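Local coordinates for pilus assembly protein CpaE (Caulobacter crescentus, PDB 4N0P) that probably serves in pilus assembly as an ATPase, of which this piece is the response-regulator receiver-like domain, at residues V106-D111 and L127-G132. Numbering follows the deposited sequence.
Sequences VGQTND and LTQPLG
The C-terminal ends of the last two parallel strands of a receiver-like domain, 102-107 and 125-128, meet where Gly107 N donates to Leu127 O at 2.9 Å, with an N-H...O angle of 168°. Two residues further along, Gln129 N donates to Gly107 O at 3.1 Å. Gly107 bonds with its N-H to the residue before its partner Thr128 and with its carbonyl to the residue after it, just past the strand end, as in parallel pairing, and CA-H...O contacts from Val106 to Leu127 O and from Thr128 to Gly107 O flank the two bonds. Helix 112-120 links these strands in a beta-alpha-beta unit of the five-stranded sheet, whose order 2-1-3-4-5 is that of the receiver fold; 125-128 is an outermost strand.

On the face bearing Val106 and Leu127, CG1 of Val106, anti to its backbone N (chi1 -180°), lies 3.9 Å from Gln129 CG and 4.2 Å from Leu131 CD1, next to helix 32-42. Beyond the strand ends, Gln108 and Gln129 run side by side with amide planes 82° apart. Gln108 OE1 approaches the aliphatic Gln129 CB at 3.3 Å, whereas Gln129 NE2 bonds to Thr34 OG1 and its OE1 weakly accepts Leu131 N, past the cis peptide before Pro130. On the opposite face of the sheet, Thr128 CG2 lies 3.8 Å from Thr109 O, which is hydrogen-bonded to Tyr126 OH.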
ATOM      1  N   VAL A 106       2.447   2.436  -4.069  1.00 19.99           N
ATOM      2  CA  VAL A 106       2.343   1.935  -5.435  1.00 19.77           C
ATOM      3  C   VAL A 106       2.690   3.121  -6.333  1.00 25.30           C
ATOM      4  O   VAL A 106       2.083   4.174  -6.197  1.00 26.19           O
ATOM      5  CB  VAL A 106       0.954   1.341  -5.770  1.00 24.42           C
ATOM      6  CG1 VAL A 106       0.936   0.830  -7.212  1.00 25.16           C
ATOM      7  CG2 VAL A 106       0.574   0.225  -4.794  1.00 24.49           C
ATOM      8  N   GLY A 107       3.678   2.967  -7.197  1.00 24.80           N
ATOM      9  CA  GLY A 107       4.080   4.064  -8.077  1.00 25.43           C
ATOM     10  C   GLY A 107       4.304   3.625  -9.510  1.00 30.33           C
ATOM     11  O   GLY A 107       4.288   2.435  -9.789  1.00 28.75           O
ATOM     12  N   GLN A 108       4.530   4.557 -10.433  1.00 32.43           N
ATOM     13  CA  GLN A 108       4.784   4.137 -11.823  1.00 34.00           C
ATOM     14  C   GLN A 108       6.241   4.354 -12.187  1.00 36.64           C
ATOM     15  O   GLN A 108       6.627   4.026 -13.311  1.00 37.73           O
ATOM     16  CB  GLN A 108       3.898   4.903 -12.849  1.00 36.09           C
ATOM     17  CG  GLN A 108       2.398   4.982 -12.555  1.00 58.23           C
ATOM     18  CD  GLN A 108       1.661   3.660 -12.567  1.00 84.72           C
ATOM     19  OE1 GLN A 108       1.141   3.208 -11.539  1.00 81.48           O
ATOM     20  NE2 GLN A 108       1.534   3.047 -13.739  1.00 79.12           N
ATOM     21  N   THR A 109       7.046   4.910 -11.257  1.00 30.13           N
ATOM     22  CA  THR A 109       8.438   5.197 -11.579  0.50 30.05           C
ATOM     23  C   THR A 109       9.385   4.156 -11.016  1.00 32.72           C
ATOM     24  O   THR A 109       9.346   3.777  -9.837  1.00 31.02           O
ATOM     25  CB  THR A 109       8.856   6.597 -11.147  0.50 38.45           C
ATOM     26  OG1 THR A 109       8.671   6.723  -9.742  0.50 38.96           O
ATOM     27  CG2 THR A 109       8.100   7.693 -11.908  0.50 37.03           C
ATOM     28  N   ASN A 110      10.262   3.703 -11.910  1.00 27.82           N
ATOM     29  CA  ASN A 110      11.283   2.726 -11.599  1.00 27.05           C
ATOM     30  C   ASN A 110      12.553   3.524 -11.329  1.00 30.37           C
ATOM     31  O   ASN A 110      13.341   3.738 -12.248  1.00 30.30           O
ATOM     32  CB  ASN A 110      11.436   1.752 -12.761  1.00 28.43           C
ATOM     33  CG  ASN A 110      12.402   0.641 -12.489  1.00 35.20           C
ATOM     34  OD1 ASN A 110      12.698   0.324 -11.328  1.00 30.31           O
ATOM     35  ND2 ASN A 110      12.898   0.015 -13.558  1.00 25.65           N
ATOM     36  N   ASP A 111      12.689   4.064 -10.107  1.00 27.21           N
ATOM     37  CA  ASP A 111      13.782   4.961  -9.738  1.00 26.73           C
ATOM     38  C   ASP A 111      14.401   4.578  -8.410  1.00 27.81           C
ATOM     39  O   ASP A 111      13.731   4.581  -7.378  1.00 25.55           O
ATOM     40  CB  ASP A 111      13.277   6.408  -9.668  1.00 29.64           C
ATOM     41  CG  ASP A 111      14.387   7.427  -9.460  1.00 49.63           C
ATOM     42  OD1 ASP A 111      15.140   7.695 -10.431  1.00 51.90           O
ATOM     43  OD2 ASP A 111      14.502   7.962  -8.332  1.00 55.60           O
ATOM     44  N   LEU A 127       5.833  -0.754  -4.773  1.00 23.04           N
ATOM     45  CA  LEU A 127       5.453  -1.600  -5.899  1.00 24.30           C
ATOM     46  C   LEU A 127       5.359  -0.785  -7.156  1.00 26.90           C
ATOM     47  O   LEU A 127       4.769   0.292  -7.143  1.00 27.34           O
ATOM     48  CB  LEU A 127       4.110  -2.294  -5.617  1.00 24.71           C
ATOM     49  CG  LEU A 127       4.056  -3.225  -4.410  1.00 30.05           C
ATOM     50  CD1 LEU A 127       2.639  -3.730  -4.212  1.00 31.66           C
ATOM     51  CD2 LEU A 127       5.012  -4.413  -4.569  1.00 34.05           C
ATOM     52  N   THR A 128       6.006  -1.275  -8.238  1.00 25.85           N
ATOM     53  CA  THR A 128       6.030  -0.529  -9.488  1.00 26.11           C
ATOM     54  C   THR A 128       5.133  -1.197 -10.486  1.00 32.37           C
ATOM     55  O   THR A 128       5.328  -2.368 -10.833  1.00 30.57           O
ATOM     56  CB  THR A 128       7.468  -0.388 -10.069  1.00 39.02           C
ATOM     57  OG1 THR A 128       8.398  -0.095  -9.027  1.00 46.43           O
ATOM     58  CG2 THR A 128       7.555   0.682 -11.157  1.00 39.59           C
ATOM     59  N   GLN A 129       4.146  -0.451 -10.931  1.00 33.44           N
ATOM     60  CA  GLN A 129       3.223  -0.898 -11.945  1.00 36.08           C
ATOM     61  C   GLN A 129       3.980  -0.985 -13.281  1.00 44.47           C
ATOM     62  O   GLN A 129       4.931  -0.219 -13.478  1.00 44.81           O
ATOM     63  CB  GLN A 129       2.032   0.064 -12.020  1.00 38.36           C
ATOM     64  CG  GLN A 129       0.987  -0.166 -10.939  1.00 55.03           C
ATOM     65  CD  GLN A 129      -0.255  -0.769 -11.545  1.00 78.51           C
ATOM     66  OE1 GLN A 129      -0.248  -1.896 -12.069  1.00 70.83           O
ATOM     67  NE2 GLN A 129      -1.335   0.000 -11.543  1.00 71.96           N
ATOM     68  N   PRO A 130       3.653  -1.935 -14.177  1.00 43.31           N
ATOM     69  CA  PRO A 130       2.575  -2.935 -14.090  1.00 43.30           C
ATOM     70  C   PRO A 130       2.943  -4.125 -13.200  1.00 45.49           C
ATOM     71  O   PRO A 130       4.037  -4.684 -13.269  1.00 45.22           O
ATOM     72  CB  PRO A 130       2.364  -3.345 -15.549  1.00 45.65           C
ATOM     73  CG  PRO A 130       3.701  -3.167 -16.192  1.00 50.54           C
ATOM     74  CD  PRO A 130       4.366  -2.014 -15.471  1.00 46.23           C
ATOM     75  N   LEU A 131       1.986  -4.492 -12.358  1.00 40.91           N
ATOM     76  CA  LEU A 131       2.014  -5.595 -11.399  1.00 39.86           C
ATOM     77  C   LEU A 131       0.907  -6.567 -11.686  1.00 36.19           C
ATOM     78  O   LEU A 131      -0.116  -6.165 -12.232  1.00 33.18           O
ATOM     79  CB  LEU A 131       1.724  -5.025  -9.995  1.00 41.08           C
ATOM     80  CG  LEU A 131       2.750  -4.211  -9.293  1.00 47.11           C
ATOM     81  CD1 LEU A 131       2.105  -2.968  -8.715  1.00 47.29           C
ATOM     82  CD2 LEU A 131       3.394  -5.023  -8.194  1.00 49.98           C
ATOM     83  N   GLY A 132       1.051  -7.790 -11.195  1.00 31.54           N
ATOM     84  CA  GLY A 132      -0.015  -8.780 -11.235  1.00 30.34           C
ATOM     85  C   GLY A 132      -0.571  -8.985  -9.824  1.00 30.14           C
ATOM     86  O   GLY A 132       0.120  -8.704  -8.832  1.00 26.21           O
TER